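PDB 4GQZ: putative periplasmic or exported protein from Salmonella enterica subsp. enterica serovar Typhimurium, which probably binds copper in the periplasm and contributes to copper resistance. Local coordinates for residues D62-P70 / I145-T156. Sequence-based numbering, arbitrary orientation.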
ATOM      1  N   ASP B  62      -2.386  -1.161  -3.147  1.00 20.31           N
ATOM      2  CA  ASP B  62      -2.986  -1.673  -4.388  1.00 23.38           C
ATOM      3  C   ASP B  62      -3.627  -3.050  -4.217  1.00 20.23           C
ATOM      4  O   ASP B  62      -4.454  -3.470  -5.036  1.00 20.79           O
ATOM      5  CB  ASP B  62      -1.914  -1.809  -5.475  1.00 23.58           C
ATOM      6  CG  ASP B  62      -1.488  -0.483  -6.067  1.00 27.32           C
ATOM      7  OD1 ASP B  62      -2.212   0.528  -5.900  1.00 27.86           O
ATOM      8  OD2 ASP B  62      -0.425  -0.471  -6.734  1.00 30.75           O
ATOM      9  N   LYS B  63      -3.224  -3.763  -3.173  1.00 19.45           N
ATOM     10  CA  LYS B  63      -3.681  -5.132  -2.972  1.00 17.85           C
ATOM     11  C   LYS B  63      -4.725  -5.249  -1.868  1.00 18.74           C
ATOM     12  O   LYS B  63      -4.642  -4.573  -0.835  1.00 18.88           O
ATOM     13  CB  LYS B  63      -2.496  -6.026  -2.619  1.00 18.12           C
ATOM     14  CG  LYS B  63      -1.440  -6.106  -3.706  1.00 23.65           C
ATOM     15  CD  LYS B  63      -1.987  -6.857  -4.903  1.00 23.23           C
ATOM     16  CE  LYS B  63      -0.907  -7.064  -5.968  1.00 27.95           C
ATOM     17  NZ  LYS B  63      -0.219  -5.778  -6.286  1.00 32.55           N
ATOM     18  N   PHE B  64      -5.691  -6.134  -2.090  1.00 15.64           N
ATOM     19  CA  PHE B  64      -6.708  -6.467  -1.100  1.00 16.83           C
ATOM     20  C   PHE B  64      -6.167  -7.577  -0.185  1.00 15.42           C
ATOM     21  O   PHE B  64      -5.562  -8.557  -0.652  1.00 15.95           O
ATOM     22  CB  PHE B  64      -7.941  -6.946  -1.867  1.00 17.46           C
ATOM     23  CG  PHE B  64      -9.141  -7.253  -1.012  1.00 18.49           C
ATOM     24  CD1 PHE B  64      -9.228  -8.442  -0.307  1.00 16.90           C
ATOM     25  CD2 PHE B  64     -10.212  -6.377  -0.976  1.00 18.90           C
ATOM     26  CE1 PHE B  64     -10.347  -8.737   0.444  1.00 19.01           C
ATOM     27  CE2 PHE B  64     -11.336  -6.672  -0.240  1.00 19.35           C
ATOM     28  CZ  PHE B  64     -11.403  -7.842   0.476  1.00 19.66           C
ATOM     29  N   TYR B  65      -6.376  -7.431   1.117  1.00 13.91           N
ATOM     30  CA  TYR B  65      -5.980  -8.465   2.066  1.00 14.65           C
ATOM     31  C   TYR B  65      -7.158  -9.326   2.466  1.00 17.00           C
ATOM     32  O   TYR B  65      -8.120  -8.847   3.076  1.00 16.19           O
ATOM     33  CB  TYR B  65      -5.406  -7.838   3.323  1.00 15.35           C
ATOM     34  CG  TYR B  65      -4.712  -8.801   4.276  1.00 16.67           C
ATOM     35  CD1 TYR B  65      -3.491  -9.364   3.949  1.00 15.79           C
ATOM     36  CD2 TYR B  65      -5.247  -9.083   5.534  1.00 16.28           C
ATOM     37  CE1 TYR B  65      -2.823 -10.208   4.829  1.00 18.03           C
ATOM     38  CE2 TYR B  65      -4.581  -9.932   6.429  1.00 16.93           C
ATOM     39  CZ  TYR B  65      -3.368 -10.485   6.057  1.00 16.49           C
ATOM     40  OH  TYR B  65      -2.686 -11.327   6.903  1.00 17.18           O
ATOM     41  N   LEU B  66      -7.068 -10.605   2.134  1.00 14.73           N
ATOM     42  CA  LEU B  66      -8.032 -11.576   2.605  1.00 15.74           C
ATOM     43  C   LEU B  66      -7.381 -12.498   3.640  1.00 17.15           C
ATOM     44  O   LEU B  66      -6.354 -13.133   3.367  1.00 16.06           O
ATOM     45  CB  LEU B  66      -8.535 -12.380   1.415  1.00 16.79           C
ATOM     46  CG  LEU B  66      -9.522 -13.496   1.745  1.00 19.32           C
ATOM     47  CD1 LEU B  66     -10.808 -12.930   2.357  1.00 18.39           C
ATOM     48  CD2 LEU B  66      -9.790 -14.311   0.480  1.00 19.17           C
ATOM     49  N   SER B  67      -7.973 -12.593   4.828  1.00 17.27           N
ATOM     50  CA  SER B  67      -7.443 -13.516   5.842  1.00 16.76           C
ATOM     51  C   SER B  67      -8.473 -14.609   6.109  1.00 18.73           C
ATOM     52  O   SER B  67      -9.634 -14.322   6.388  1.00 19.27           O
ATOM     53  CB  SER B  67      -7.046 -12.756   7.126  1.00 18.99           C
ATOM     54  OG  SER B  67      -6.264 -13.565   8.007  1.00 17.62           O
ATOM     55  N   PHE B  68      -8.069 -15.870   5.986  1.00 16.23           N
ATOM     56  CA  PHE B  68      -9.028 -16.951   6.146  1.00 16.37           C
ATOM     57  C   PHE B  68      -8.557 -18.006   7.142  1.00 17.49           C
ATOM     58  O   PHE B  68      -7.349 -18.176   7.377  1.00 17.34           O
ATOM     59  CB  PHE B  68      -9.320 -17.579   4.772  1.00 17.17           C
ATOM     60  CG  PHE B  68      -8.099 -18.090   4.068  1.00 17.70           C
ATOM     61  CD1 PHE B  68      -7.350 -17.254   3.255  1.00 18.13           C
ATOM     62  CD2 PHE B  68      -7.718 -19.419   4.194  1.00 19.62           C
ATOM     63  CE1 PHE B  68      -6.225 -17.725   2.590  1.00 18.68           C
ATOM     64  CE2 PHE B  68      -6.598 -19.899   3.538  1.00 20.88           C
ATOM     65  CZ  PHE B  68      -5.847 -19.042   2.731  1.00 19.64           C
ATOM     66  N   ALA B  69      -9.509 -18.737   7.718  1.00 16.16           N
ATOM     67  CA  ALA B  69      -9.180 -19.699   8.753  1.00 16.30           C
ATOM     68  C   ALA B  69      -9.924 -20.982   8.460  1.00 17.19           C
ATOM     69  O   ALA B  69     -11.131 -21.050   8.647  1.00 18.44           O
ATOM     70  CB  ALA B  69      -9.574 -19.162  10.127  1.00 18.09           C
ATOM     71  N   PRO B  70      -9.218 -21.996   7.947  1.00 17.67           N
ATOM     72  CA  PRO B  70      -9.922 -23.261   7.697  1.00 18.51           C
ATOM     73  C   PRO B  70     -10.322 -23.911   9.017  1.00 18.00           C
ATOM     74  O   PRO B  70      -9.727 -23.610  10.057  1.00 17.12           O
ATOM     75  CB  PRO B  70      -8.871 -24.112   6.985  1.00 19.84           C
ATOM     76  CG  PRO B  70      -7.943 -23.090   6.313  1.00 19.37           C
ATOM     77  CD  PRO B  70      -7.866 -21.974   7.354  1.00 19.27           C
ATOM     78  N   ILE B 145     -14.826 -16.014  -3.643  1.00 21.01           N
ATOM     79  CA  ILE B 145     -14.305 -14.816  -3.017  1.00 21.06           C
ATOM     80  C   ILE B 145     -14.411 -13.653  -3.988  1.00 22.76           C
ATOM     81  O   ILE B 145     -14.578 -13.838  -5.204  1.00 19.89           O
ATOM     82  CB  ILE B 145     -12.835 -14.982  -2.577  1.00 20.24           C
ATOM     83  CG1 ILE B 145     -11.932 -15.224  -3.787  1.00 22.72           C
ATOM     84  CG2 ILE B 145     -12.698 -16.086  -1.523  1.00 21.46           C
ATOM     85  CD1 ILE B 145     -10.452 -15.009  -3.494  1.00 21.61           C
ATOM     86  N   ALA B 146     -14.328 -12.444  -3.452  1.00 18.89           N
ATOM     87  CA  ALA B 146     -14.274 -11.258  -4.301  1.00 19.91           C
ATOM     88  C   ALA B 146     -13.463 -10.196  -3.580  1.00 20.50           C
ATOM     89  O   ALA B 146     -13.338 -10.242  -2.363  1.00 19.23           O
ATOM     90  CB  ALA B 146     -15.671 -10.757  -4.625  1.00 22.10           C
ATOM     91  N   THR B 147     -12.894  -9.255  -4.327  1.00 19.87           N
ATOM     92  CA  THR B 147     -12.010  -8.258  -3.724  1.00 20.84           C
ATOM     93  C   THR B 147     -12.416  -6.831  -4.103  1.00 21.47           C
ATOM     94  O   THR B 147     -11.571  -5.956  -4.362  1.00 19.03           O
ATOM     95  CB  THR B 147     -10.542  -8.509  -4.110  1.00 19.65           C
ATOM     96  OG1 THR B 147     -10.437  -8.548  -5.530  1.00 20.63           O
ATOM     97  CG2 THR B 147     -10.049  -9.843  -3.548  1.00 18.81           C
ATOM     98  N   SER B 148     -13.722  -6.602  -4.151  1.00 22.39           N
ATOM     99  CA  SER B 148     -14.232  -5.262  -4.395  1.00 25.20           C
ATOM    100  C   SER B 148     -14.223  -4.478  -3.081  1.00 24.66           C
ATOM    101  O   SER B 148     -13.907  -5.031  -2.028  1.00 22.99           O
ATOM    102  CB  SER B 148     -15.641  -5.332  -4.966  1.00 25.91           C
ATOM    103  OG  SER B 148     -16.576  -5.518  -3.922  1.00 31.55           O
ATOM    104  N   ASP B 149     -14.549  -3.190  -3.133  1.00 25.96           N
ATOM    105  CA  ASP B 149     -14.498  -2.380  -1.913  1.00 27.09           C
ATOM    106  C   ASP B 149     -15.499  -2.784  -0.838  1.00 27.52           C
ATOM    107  O   ASP B 149     -15.311  -2.453   0.327  1.00 30.53           O
ATOM    108  CB  ASP B 149     -14.629  -0.887  -2.227  1.00 28.05           C
ATOM    109  CG  ASP B 149     -13.411  -0.338  -2.912  1.00 30.26           C
ATOM    110  OD1 ASP B 149     -12.342  -0.976  -2.810  1.00 30.33           O
ATOM    111  OD2 ASP B 149     -13.520   0.725  -3.555  1.00 34.02           O
ATOM    112  N   ASP B 150     -16.558  -3.497  -1.213  1.00 27.27           N
ATOM    113  CA  ASP B 150     -17.538  -3.934  -0.225  1.00 30.26           C
ATOM    114  C   ASP B 150     -17.351  -5.396   0.188  1.00 30.06           C
ATOM    115  O   ASP B 150     -18.165  -5.941   0.934  1.00 31.66           O
ATOM    116  CB  ASP B 150     -18.970  -3.689  -0.724  1.00 34.45           C
ATOM    117  CG  ASP B 150     -19.270  -4.399  -2.025  1.00 34.95           C
ATOM    118  OD1 ASP B 150     -18.329  -4.659  -2.800  1.00 36.59           O
ATOM    119  OD2 ASP B 150     -20.454  -4.697  -2.285  1.00 40.28           O
ATOM    120  N   SER B 151     -16.275  -6.024  -0.284  1.00 26.72           N
ATOM    121  CA  SER B 151     -16.020  -7.426   0.042  1.00 26.37           C
ATOM    122  C   SER B 151     -15.386  -7.593   1.423  1.00 25.43           C
ATOM    123  O   SER B 151     -14.583  -6.759   1.849  1.00 25.54           O
ATOM    124  CB  SER B 151     -15.119  -8.069  -1.011  1.00 24.00           C
ATOM    125  OG  SER B 151     -15.691  -7.996  -2.307  1.00 24.56           O
ATOM    126  N   GLN B 152     -15.730  -8.689   2.097  1.00 25.74           N
ATOM    127  CA  GLN B 152     -15.210  -8.977   3.439  1.00 27.78           C
ATOM    128  C   GLN B 152     -13.733  -9.331   3.393  1.00 23.22           C
ATOM    129  O   GLN B 152     -13.244  -9.833   2.384  1.00 22.98           O
ATOM    130  CB  GLN B 152     -15.986 -10.132   4.080  1.00 27.69           C
ATOM    131  CG  GLN B 152     -15.687 -11.476   3.443  1.00 28.48           C
ATOM    132  CD  GLN B 152     -16.748 -12.525   3.732  1.00 32.84           C
ATOM    133  OE1 GLN B 152     -17.451 -12.966   2.826  1.00 36.53           O
ATOM    134  NE2 GLN B 152     -16.856 -12.937   4.991  1.00 31.09           N
ATOM    135  N   THR B 153     -13.026  -9.072   4.491  1.00 22.65           N
ATOM    136  CA  THR B 153     -11.609  -9.390   4.570  1.00 21.63           C
ATOM    137  C   THR B 153     -11.397 -10.659   5.388  1.00 22.41           C
ATOM    138  O   THR B 153     -10.263 -11.137   5.551  1.00 21.67           O
ATOM    139  CB  THR B 153     -10.824  -8.218   5.178  1.00 21.69           C
ATOM    140  OG1 THR B 153     -11.297  -7.940   6.513  1.00 16.75           O
ATOM    141  CG2 THR B 153     -11.009  -6.993   4.305  1.00 19.88           C
ATOM    142  N   CYS B 154     -12.494 -11.215   5.892  1.00 21.64           N
ATOM    143  CA  CYS B 154     -12.408 -12.395   6.726  1.00 22.22           C
ATOM    144  C   CYS B 154     -13.265 -13.509   6.140  1.00 23.65           C
ATOM    145  O   CYS B 154     -14.449 -13.311   5.861  1.00 23.77           O
ATOM    146  CB  CYS B 154     -12.870 -12.059   8.145  1.00 24.21           C
ATOM    147  SG  CYS B 154     -12.477 -13.327   9.337  1.00 27.91           S
ATOM    148  N   LEU B 155     -12.662 -14.678   5.950  1.00 21.58           N
ATOM    149  CA  LEU B 155     -13.371 -15.841   5.406  1.00 20.41           C
ATOM    150  C   LEU B 155     -13.204 -17.009   6.379  1.00 19.52           C
ATOM    151  O   LEU B 155     -12.096 -17.544   6.533  1.00 17.49           O
ATOM    152  CB  LEU B 155     -12.807 -16.202   4.027  1.00 16.68           C
ATOM    153  CG  LEU B 155     -13.347 -17.487   3.398  1.00 21.14           C
ATOM    154  CD1 LEU B 155     -14.864 -17.444   3.291  1.00 20.43           C
ATOM    155  CD2 LEU B 155     -12.724 -17.724   2.037  1.00 20.83           C
ATOM    156  N   THR B 156     -14.286 -17.402   7.056  1.00 18.33           N
ATOM    157  CA  THR B 156     -14.208 -18.506   8.014  1.00 20.04           C
ATOM    158  C   THR B 156     -15.036 -19.709   7.567  1.00 19.50           C
ATOM    159  O   THR B 156     -14.991 -20.764   8.198  1.00 19.81           O
ATOM    160  CB  THR B 156     -14.664 -18.078   9.426  1.00 18.46           C
ATOM    161  OG1 THR B 156     -15.940 -17.435   9.334  1.00 20.10           O
ATOM    162  CG2 THR B 156     -13.668 -17.089  10.052  1.00 21.16           C
TER
HETATM  163  O   HOH W   1     -12.707 -20.962  10.765  1.00 20.44           O
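Phe-64 packs against Thr-147 in the bend of the 145-156 segment, and beyond it strands 63-68 and 154-155 run side by side as a parallel pair. This pair belongs to a small mixed sheet in which strand 63-68 is central and antiparallel strand 120-125 holds its other edge. The 145-156 segment leaves strand 139-146, makes a type I beta turn from Ser-148 to Ser-151, and returns as the edge strand.

The Phe-64 side chain extends into this bend, with CG anti to the backbone N (chi1 -176°). Thr-147 lies over one ring face, its CA 3.9 Å from the ring centroid in a CH-pi contact. The methyl CG2 of Thr-147 reaches the CD1 side of the ring. The carbonyl oxygens of Ser-151 and Gln-152 meet the ring edge near its plane, and Gln-152 O lies 3.3 Å from Phe-64 CZ. One limb of the bend thus lies over a face of the ring and the other meets its edge. Thr-147 OG1 is hydrogen-bonded to Pro-125 O and Met-128 N.

Leu-66 divides its two methyls. CD2 meets Ile-145 CG2 at 4.0 Å, whereas CD1 rests by the carbonyl of Thr-153 and near Leu-155 CB. Phe-68 and Leu-155 point to the same sheet face and touch through their CB atoms. The Phe-68 ring then leads away to Leu-132 and Val-134, with Leu-132 also touching Leu-155. Ser-67 and Cys-154 occupy the opposite face, where Cys-154 is disulfide-bonded to Cys-78.

Three backbone bonds join the strands. Ser-67 N gives a nearly straight bond to Thr-153 O (2.8 Å, 174°). Leu-155 N donates back to Ser-67 O at 3.1 Å. The last bond runs from Ala-69 N to Leu-155 O, and the same oxygen takes a CA-H...O contact from Phe-68 CA at 3.1 Å.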